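Local coordinates for DegV family protein (PDB 2DT8) that binds a fatty acid, palmitate in this crystal form, and carries a zinc ion, as a DegV-family lipid-binding protein of Thermus thermophilus, at residues E145-R148 / L149-H153; K130-E134 / E135-L139; Y29-S33 / G34-R38. All coordinates share one frame; numbering follows the deposited sequence.

Contact 1: residues E145-R148 / L149-H153; sequences ELER and LRRDH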
loop_
_atom_site.group_PDB
_atom_site.type_symbol
_atom_site.label_atom_id
_atom_site.label_comp_id
_atom_site.label_asym_id
_atom_site.label_seq_id
_atom_site.Cartn_x
_atom_site.Cartn_y
_atom_site.Cartn_z
ATOM N N GLU A 145 -13.590 -7.947 10.370
ATOM C CA GLU A 145 -12.270 -8.498 10.089
ATOM C C GLU A 145 -11.331 -7.391 9.599
ATOM O O GLU A 145 -10.157 -7.358 9.975
ATOM C CB GLU A 145 -12.371 -9.616 9.046
ATOM C CG GLU A 145 -11.020 -10.124 8.519
ATOM C CD GLU A 145 -10.204 -10.926 9.528
ATOM O OE1 GLU A 145 -10.544 -10.935 10.731
ATOM O OE2 GLU A 145 -9.196 -11.547 9.110
ATOM N N LEU A 146 -11.844 -6.483 8.770
ATOM C CA LEU A 146 -11.005 -5.398 8.272
ATOM C C LEU A 146 -10.543 -4.509 9.419
ATOM O O LEU A 146 -9.408 -4.030 9.427
ATOM C CB LEU A 146 -11.754 -4.579 7.221
ATOM C CG LEU A 146 -11.899 -5.275 5.862
ATOM C CD1 LEU A 146 -12.814 -4.468 4.951
ATOM C CD2 LEU A 146 -10.513 -5.427 5.222
ATOM N N GLU A 147 -11.419 -4.285 10.397
ATOM C CA GLU A 147 -11.041 -3.472 11.548
ATOM C C GLU A 147 -9.944 -4.189 12.349
ATOM O O GLU A 147 -9.010 -3.547 12.851
ATOM C CB GLU A 147 -12.272 -3.174 12.412
ATOM C CG GLU A 147 -12.000 -2.413 13.712
ATOM C CD GLU A 147 -11.385 -1.029 13.531
ATOM O OE1 GLU A 147 -11.343 -0.515 12.396
ATOM O OE2 GLU A 147 -10.949 -0.450 14.550
ATOM N N ARG A 148 -10.031 -5.518 12.448
ATOM C CA ARG A 148 -9.003 -6.268 13.159
ATOM C C ARG A 148 -7.665 -6.075 12.453
ATOM O O ARG A 148 -6.648 -5.850 13.097
ATOM C CB ARG A 148 -9.337 -7.763 13.201
ATOM C CG ARG A 148 -8.323 -8.601 13.979
ATOM C CD ARG A 148 -8.651 -10.091 13.936
ATOM N NE ARG A 148 -8.413 -10.715 12.631
ATOM C CZ ARG A 148 -7.244 -11.198 12.222
ATOM N NH1 ARG A 148 -6.175 -11.130 13.005
ATOM N NH2 ARG A 148 -7.152 -11.762 11.023
ATOM N N LEU A 149 -7.672 -6.169 11.124
ATOM C CA LEU A 149 -6.440 -6.002 10.365
ATOM C C LEU A 149 -5.893 -4.578 10.488
ATOM O O LEU A 149 -4.684 -4.377 10.591
ATOM C CB LEU A 149 -6.661 -6.353 8.889
ATOM C CG LEU A 149 -7.032 -7.806 8.569
ATOM C CD1 LEU A 149 -6.847 -8.046 7.067
ATOM C CD2 LEU A 149 -6.174 -8.776 9.371
ATOM N N ARG A 150 -6.772 -3.583 10.460
ATOM C CA ARG A 150 -6.301 -2.213 10.598
ATOM C C ARG A 150 -5.534 -2.053 11.921
ATOM O O ARG A 150 -4.459 -1.438 11.975
ATOM C CB ARG A 150 -7.484 -1.239 10.573
ATOM C CG ARG A 150 -7.063 0.230 10.748
ATOM C CD ARG A 150 -8.253 1.137 11.022
ATOM N NE ARG A 150 -8.823 0.958 12.358
ATOM C CZ ARG A 150 -8.264 1.401 13.487
ATOM N NH1 ARG A 150 -7.104 2.050 13.463
ATOM N NH2 ARG A 150 -8.872 1.202 14.651
ATOM N N ARG A 151 -6.060 -2.656 12.996
ATOM C CA ARG A 151 -5.455 -2.533 14.318
ATOM C C ARG A 151 -4.227 -3.409 14.559
ATOM O O ARG A 151 -3.327 -3.035 15.318
ATOM C CB ARG A 151 -6.494 -2.869 15.393
ATOM C CG ARG A 151 -7.670 -1.902 15.451
ATOM C CD ARG A 151 -8.699 -2.335 16.499
ATOM N NE ARG A 151 -8.100 -2.496 17.822
ATOM C CZ ARG A 151 -8.744 -2.278 18.969
ATOM N NH1 ARG A 151 -9.990 -1.817 18.961
ATOM N NH2 ARG A 151 -8.137 -2.520 20.121
ATOM N N ASP A 152 -4.264 -4.574 13.845
ATOM C CA ASP A 152 -3.205 -5.551 14.010
ATOM C C ASP A 152 -2.573 -6.036 12.707
ATOM O O ASP A 152 -3.046 -6.982 12.079
ATOM C CB ASP A 152 -3.765 -6.740 14.811
ATOM C CG ASP A 152 -2.746 -7.855 15.031
ATOM O OD1 ASP A 152 -1.547 -7.552 15.193
ATOM O OD2 ASP A 152 -3.150 -9.043 15.065
ATOM N N HIS A 153 -1.526 -5.344 12.279
ATOM C CA HIS A 153 -0.782 -5.764 11.100
ATOM C C HIS A 153 0.651 -5.288 11.260
ATOM O O HIS A 153 1.000 -4.591 12.225
ATOM C CB HIS A 153 -1.418 -5.286 9.775
ATOM C CG HIS A 153 -1.374 -3.808 9.545
ATOM N ND1 HIS A 153 -2.455 -2.988 9.789
ATOM C CD2 HIS A 153 -0.415 -3.018 9.005
ATOM C CE1 HIS A 153 -2.166 -1.757 9.403
ATOM N NE2 HIS A 153 -0.934 -1.749 8.924
HETATM O O HOH W 1 -11.665 -0.374 17.031
HETATM O O HOH W 2 -5.535 -10.061 15.845
#
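Glu147 and Arg150, three residues apart on the last turns of helix 139-151, form a side-on salt bridge. Arg150 NE donates to Glu147 OE1 at 2.9 Å, almost straight at 175°, while Arg150 NH2 reaches Glu147 OE2 at 2.7 Å. Both carboxylate oxygens are met on their syn sides, though from clearly out of the carboxylate plane. The two groups are not coplanar: the carboxylate is turned 39° from the guanidinium plane. Each chain leaves with CG anti to the backbone N (chi1 179° for Arg150), and the two run side by side in the same direction. A lysine in place of Arg150 offers a single nitrogen and would probably leave one carboxylate oxygen of Glu147 without a charged partner and the carboxylate freer to turn.

In the next shell, a water receives a bond from Arg151 NH1 and gives one to Glu147 OE2, linking Arg151 to the pair; its positive charge probably helps to stabilise the carboxylate. Arg148 repeats the side-on pattern with Glu145, and Leu149 CD2 lies over one face of its guanidinium, 3.5 Å from Arg148 NH2. A second water joins Arg148 NH1 to Asp152 OD2, which also forms a salt bridge with Arg222. The helix ends here: Asp152 N still bonds Arg148 O at 2.8 Å, but Asp152 has left helical angles, and His153 ND1 turns back to Leu149 O at 2.7 Å.

Leu146 and His153 pack against Met125 of helix 120-135, and beyond His153 the chain enters strand 154-158.

Contact 2: residues K130-E134 / E135-L139; sequences KELLE and EGQSL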
loop_
_atom_site.group_PDB
_atom_site.type_symbol
_atom_site.label_atom_id
_atom_site.label_comp_id
_atom_site.label_asym_id
_atom_site.label_seq_id
_atom_site.Cartn_x
_atom_site.Cartn_y
_atom_site.Cartn_z
ATOM N N LYS A 130 -12.138 -10.094 -0.120
ATOM C CA LYS A 130 -12.627 -10.909 -1.227
ATOM C C LYS A 130 -12.743 -12.379 -0.827
ATOM O O LYS A 130 -13.729 -13.042 -1.147
ATOM C CB LYS A 130 -11.683 -10.787 -2.424
ATOM C CG LYS A 130 -11.909 -11.872 -3.459
ATOM C CD LYS A 130 -12.982 -11.507 -4.476
ATOM C CE LYS A 130 -14.128 -10.703 -3.891
ATOM N NZ LYS A 130 -15.092 -10.328 -4.957
ATOM N N GLU A 131 -11.717 -12.880 -0.151
ATOM C CA GLU A 131 -11.683 -14.261 0.321
ATOM C C GLU A 131 -12.934 -14.547 1.156
ATOM O O GLU A 131 -13.629 -15.552 0.953
ATOM C CB GLU A 131 -10.415 -14.474 1.150
ATOM C CG GLU A 131 -10.284 -15.854 1.773
ATOM C CD GLU A 131 -8.968 -16.030 2.488
ATOM O OE1 GLU A 131 -8.528 -15.085 3.182
ATOM O OE2 GLU A 131 -8.372 -17.120 2.362
ATOM N N LEU A 132 -13.241 -13.648 2.082
ATOM C CA LEU A 132 -14.410 -13.833 2.933
ATOM C C LEU A 132 -15.724 -13.671 2.175
ATOM O O LEU A 132 -16.659 -14.453 2.372
ATOM C CB LEU A 132 -14.353 -12.859 4.115
ATOM C CG LEU A 132 -13.172 -13.104 5.063
ATOM C CD1 LEU A 132 -13.144 -12.027 6.135
ATOM C CD2 LEU A 132 -13.294 -14.486 5.701
ATOM N N LEU A 133 -15.803 -12.657 1.321
ATOM C CA LEU A 133 -17.013 -12.424 0.542
ATOM C C LEU A 133 -17.323 -13.589 -0.397
ATOM O O LEU A 133 -18.488 -13.972 -0.541
ATOM C CB LEU A 133 -16.896 -11.123 -0.264
ATOM C CG LEU A 133 -16.870 -9.847 0.578
ATOM C CD1 LEU A 133 -16.500 -8.673 -0.307
ATOM C CD2 LEU A 133 -18.232 -9.632 1.239
ATOM N N GLU A 134 -16.279 -14.151 -1.029
ATOM C CA GLU A 134 -16.516 -15.289 -1.928
ATOM C C GLU A 134 -17.009 -16.530 -1.176
ATOM O O GLU A 134 -17.703 -17.375 -1.752
ATOM C CB GLU A 134 -15.254 -15.631 -2.721
ATOM C CG GLU A 134 -14.841 -14.543 -3.688
ATOM C CD GLU A 134 -13.822 -15.014 -4.707
ATOM O OE1 GLU A 134 -12.798 -15.605 -4.298
ATOM O OE2 GLU A 134 -14.044 -14.785 -5.915
ATOM N N GLU A 135 -16.692 -16.715 0.039
ATOM C CA GLU A 135 -17.191 -17.805 0.886
ATOM C C GLU A 135 -18.655 -17.542 1.242
ATOM O O GLU A 135 -19.414 -18.446 1.569
ATOM C CB GLU A 135 -16.405 -17.897 2.195
ATOM C CG GLU A 135 -14.993 -18.435 2.101
ATOM C CD GLU A 135 -14.171 -18.070 3.330
ATOM O OE1 GLU A 135 -14.744 -18.031 4.440
ATOM O OE2 GLU A 135 -12.954 -17.828 3.190
ATOM N N GLY A 136 -19.000 -16.248 1.126
ATOM C CA GLY A 136 -20.360 -15.881 1.469
ATOM C C GLY A 136 -20.613 -15.070 2.761
ATOM O O GLY A 136 -21.756 -14.882 3.195
ATOM N N GLN A 137 -19.542 -14.581 3.373
ATOM C CA GLN A 137 -19.708 -13.833 4.610
ATOM C C GLN A 137 -20.360 -12.469 4.421
ATOM O O GLN A 137 -20.254 -11.845 3.366
ATOM C CB GLN A 137 -18.372 -13.717 5.353
ATOM C CG GLN A 137 -17.853 -15.075 5.838
ATOM C CD GLN A 137 -16.750 -14.981 6.888
ATOM O OE1 GLN A 137 -16.169 -15.991 7.277
ATOM N NE2 GLN A 137 -16.457 -13.771 7.344
ATOM N N SER A 138 -21.045 -12.022 5.468
ATOM C CA SER A 138 -21.767 -10.759 5.457
ATOM C C SER A 138 -20.869 -9.541 5.492
ATOM O O SER A 138 -19.706 -9.616 5.890
ATOM C CB SER A 138 -22.683 -10.687 6.669
ATOM O OG SER A 138 -21.896 -10.553 7.848
ATOM N N LEU A 139 -21.441 -8.405 5.105
ATOM C CA LEU A 139 -20.703 -7.154 5.126
ATOM C C LEU A 139 -20.121 -6.916 6.521
ATOM O O LEU A 139 -18.950 -6.596 6.687
ATOM C CB LEU A 139 -21.600 -6.012 4.656
ATOM C CG LEU A 139 -20.974 -4.616 4.754
ATOM C CD1 LEU A 139 -19.773 -4.505 3.828
ATOM C CD2 LEU A 139 -22.028 -3.575 4.400
HETATM O O HOH W 3 -20.685 -12.622 0.602
#
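Leu132 and Gln137 make the close side of this helix end. The Gln137 amide crosses the leucine tip, with OE1 and NE2 each 3.6 Å from Leu132 CD2, so one methyl meets both ends of the amide. Gln137 CG lies beside its backbone N and the chain beyond is extended, which carries the amide across the end of the helix to that methyl. The backbone beneath fixes this placement: Gln137 N donates to Leu132 O at 3.1 Å and 163°, and Gly136 N to Leu133 O at 2.9 Å, the latter bent to 132° with the donor above the carbonyl plane. These two bonds back into the last turn, with positive phi at Gly136, define a Schellman motif. A side chain at that position would be jammed against the carbonyl O of Glu135, which accounts for the glycine.

The solvent side is looser. Glu135 runs alongside Glu131, the carboxylate planes 69° apart, and its nearest side-chain approach is OE2 to Glu131 CG at 3.6 Å. Their OE2 atoms stay 4.7 Å apart; this pairing of like charges is probably eased by Arg226 and Arg128, which both form salt bridges with Glu131 OE1. Glu135 N makes just weak bonds to Glu131 O and Leu132 O. A water donates to both Leu133 O and Gln137 O (2.8 and 2.9 Å), bridging helix end and loop.

Ser138 then N-caps helix 139-151 through Ala141 N. Leu132 and Leu133 both pack on Val142 of that helix, and Leu133 also touches Ile3 and Leu5 of strand 3-8.

Contact 3: residues Y29-S33 / G34-R38; sequences YVNLS and GAIYR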
loop_
_atom_site.group_PDB
_atom_site.type_symbol
_atom_site.label_atom_id
_atom_site.label_comp_id
_atom_site.label_asym_id
_atom_site.label_seq_id
_atom_site.Cartn_x
_atom_site.Cartn_y
_atom_site.Cartn_z
ATOM N N TYR A 29 -3.024 9.359 -10.301
ATOM C CA TYR A 29 -2.164 9.867 -11.356
ATOM C C TYR A 29 -0.840 10.412 -10.897
ATOM O O TYR A 29 -0.695 10.882 -9.772
ATOM C CB TYR A 29 -2.890 10.981 -12.116
ATOM C CG TYR A 29 -4.305 10.633 -12.482
ATOM C CD1 TYR A 29 -5.340 10.772 -11.556
ATOM C CD2 TYR A 29 -4.603 10.121 -13.737
ATOM C CE1 TYR A 29 -6.646 10.401 -11.877
ATOM C CE2 TYR A 29 -5.907 9.746 -14.069
ATOM C CZ TYR A 29 -6.915 9.889 -13.135
ATOM O OH TYR A 29 -8.198 9.525 -13.460
ATOM N N VAL A 30 0.117 10.356 -11.813
ATOM C CA VAL A 30 1.452 10.875 -11.603
ATOM C C VAL A 30 1.603 12.073 -12.542
ATOM O O VAL A 30 1.306 11.981 -13.737
ATOM C CB VAL A 30 2.522 9.831 -11.960
ATOM C CG1 VAL A 30 3.901 10.434 -11.799
ATOM C CG2 VAL A 30 2.371 8.610 -11.069
ATOM N N ASN A 31 2.057 13.189 -11.980
ATOM C CA ASN A 31 2.289 14.422 -12.730
ATOM C C ASN A 31 3.801 14.513 -12.914
ATOM O O ASN A 31 4.545 14.667 -11.940
ATOM C CB ASN A 31 1.762 15.617 -11.930
ATOM C CG ASN A 31 0.313 15.438 -11.531
ATOM O OD1 ASN A 31 -0.540 15.155 -12.377
ATOM N ND2 ASN A 31 0.022 15.599 -10.244
ATOM N N LEU A 32 4.234 14.402 -14.169
ATOM C CA LEU A 32 5.649 14.419 -14.513
ATOM C C LEU A 32 5.820 14.886 -15.960
ATOM O O LEU A 32 4.963 14.683 -16.810
ATOM C CB LEU A 32 6.218 13.003 -14.361
ATOM C CG LEU A 32 7.724 12.807 -14.541
ATOM C CD1 LEU A 32 8.443 13.319 -13.309
ATOM C CD2 LEU A 32 8.028 11.332 -14.758
ATOM N N SER A 33 6.985 15.524 -16.172
ATOM C CA SER A 33 7.250 16.010 -17.512
ATOM C C SER A 33 6.165 16.923 -18.114
ATOM O O SER A 33 5.958 17.006 -19.317
ATOM C CB SER A 33 7.412 14.909 -18.571
ATOM O OG SER A 33 8.332 13.928 -18.134
ATOM N N GLY A 34 5.443 17.538 -17.163
ATOM C CA GLY A 34 4.410 18.461 -17.594
ATOM C C GLY A 34 3.069 17.774 -18.004
ATOM O O GLY A 34 2.058 18.369 -18.397
ATOM N N ALA A 35 3.131 16.447 -17.910
ATOM C CA ALA A 35 1.995 15.618 -18.286
ATOM C C ALA A 35 1.421 14.851 -17.105
ATOM O O ALA A 35 1.962 14.879 -16.001
ATOM C CB ALA A 35 2.390 14.657 -19.397
ATOM N N ILE A 36 0.306 14.181 -17.355
ATOM C CA ILE A 36 -0.385 13.409 -16.327
ATOM C C ILE A 36 -0.532 11.979 -16.824
ATOM O O ILE A 36 -1.059 11.752 -17.914
ATOM C CB ILE A 36 -1.777 13.985 -16.069
ATOM C CG1 ILE A 36 -1.658 15.454 -15.646
ATOM C CG2 ILE A 36 -2.485 13.162 -15.000
ATOM C CD1 ILE A 36 -2.999 16.166 -15.538
ATOM N N TYR A 37 -0.094 11.025 -16.006
ATOM C CA TYR A 37 -0.109 9.614 -16.366
ATOM C C TYR A 37 -0.831 8.769 -15.314
ATOM O O TYR A 37 -0.737 9.006 -14.117
ATOM C CB TYR A 37 1.329 9.088 -16.458
ATOM C CG TYR A 37 2.209 9.829 -17.434
ATOM C CD1 TYR A 37 2.172 9.530 -18.795
ATOM C CD2 TYR A 37 3.077 10.831 -17.001
ATOM C CE1 TYR A 37 2.979 10.204 -19.701
ATOM C CE2 TYR A 37 3.889 11.519 -17.903
ATOM C CZ TYR A 37 3.831 11.194 -19.249
ATOM O OH TYR A 37 4.632 11.853 -20.153
ATOM N N ARG A 38 -1.589 7.797 -15.851
ATOM C CA ARG A 38 -2.281 6.905 -14.941
ATOM C C ARG A 38 -1.367 5.860 -14.298
ATOM O O ARG A 38 -0.597 5.177 -14.961
ATOM C CB ARG A 38 -3.297 6.087 -15.734
ATOM C CG ARG A 38 -4.561 6.838 -16.097
ATOM C CD ARG A 38 -5.592 5.945 -16.750
ATOM N NE ARG A 38 -5.397 5.755 -18.185
ATOM C CZ ARG A 38 -5.096 4.587 -18.748
ATOM N NH1 ARG A 38 -5.336 3.457 -18.103
ATOM N NH2 ARG A 38 -4.547 4.544 -19.952
#
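Tyr29 lies across Ile36, its CB 3.6 Å from Ile36 CG2, and farther out Tyr29 CE2 meets Arg38 CG, 3.8 Å away. Tyr29 CG is anti to its carbonyl carbon (chi1 -47°), which lets the ring stand out from the sheet beside Ile36 and Arg38. Asn31 runs beside Ile36 on this face and sets OD1 3.5 Å from Ile36 CG1, but its amide nitrogen turns to Thr60 and Ser62. The backbone is a beta hairpin with a two-residue loop: Val30 and Tyr37 form a hydrogen-bonded antiparallel pair, with Val30 N to Tyr37 O at 2.8 Å, and Leu32 and Ala35 close it around a type I' turn. The hairpin is near the lipid site, the Asn31 side chain about 7 Å from bound palmitic acid. Ser33 and Gly34 both have positive phi, as that turn requires, and at Gly34 a CB would clash with Ser33 O. On the opposite face the Tyr37 ring edge meets the turn, CE2 3.5 Å from Leu32 O. Val30 and Leu32 there are buried against Ile48 of helix 45-53, and Val30 touches Val263 of helix 262-268. Tyr29 and Asn31 bond through their backbones to strand 60-62, across strand 24-32 from strand 35-38.

In the fold
From the N terminus the chain first reaches contact 3, where the turn at 33-34 joins strands 24-32 and 35-38 at the margin of the six-stranded sheet. About ninety residues later contact 2 ends helix 120-135 and reverses the chain into helix 139-151; contact 1 then lies at the far end of that second helix, leading into strand 154-158 of the four-stranded sheet. The three follow in series, none nested or crossing. Contacts 1 and 2 touch where Glu145 CG packs on Leu132 CD1, tying the two helices together. Contact 3 stands apart, its nearest atoms about 22 Å from contact 1, on the opposite side of the chain's centre.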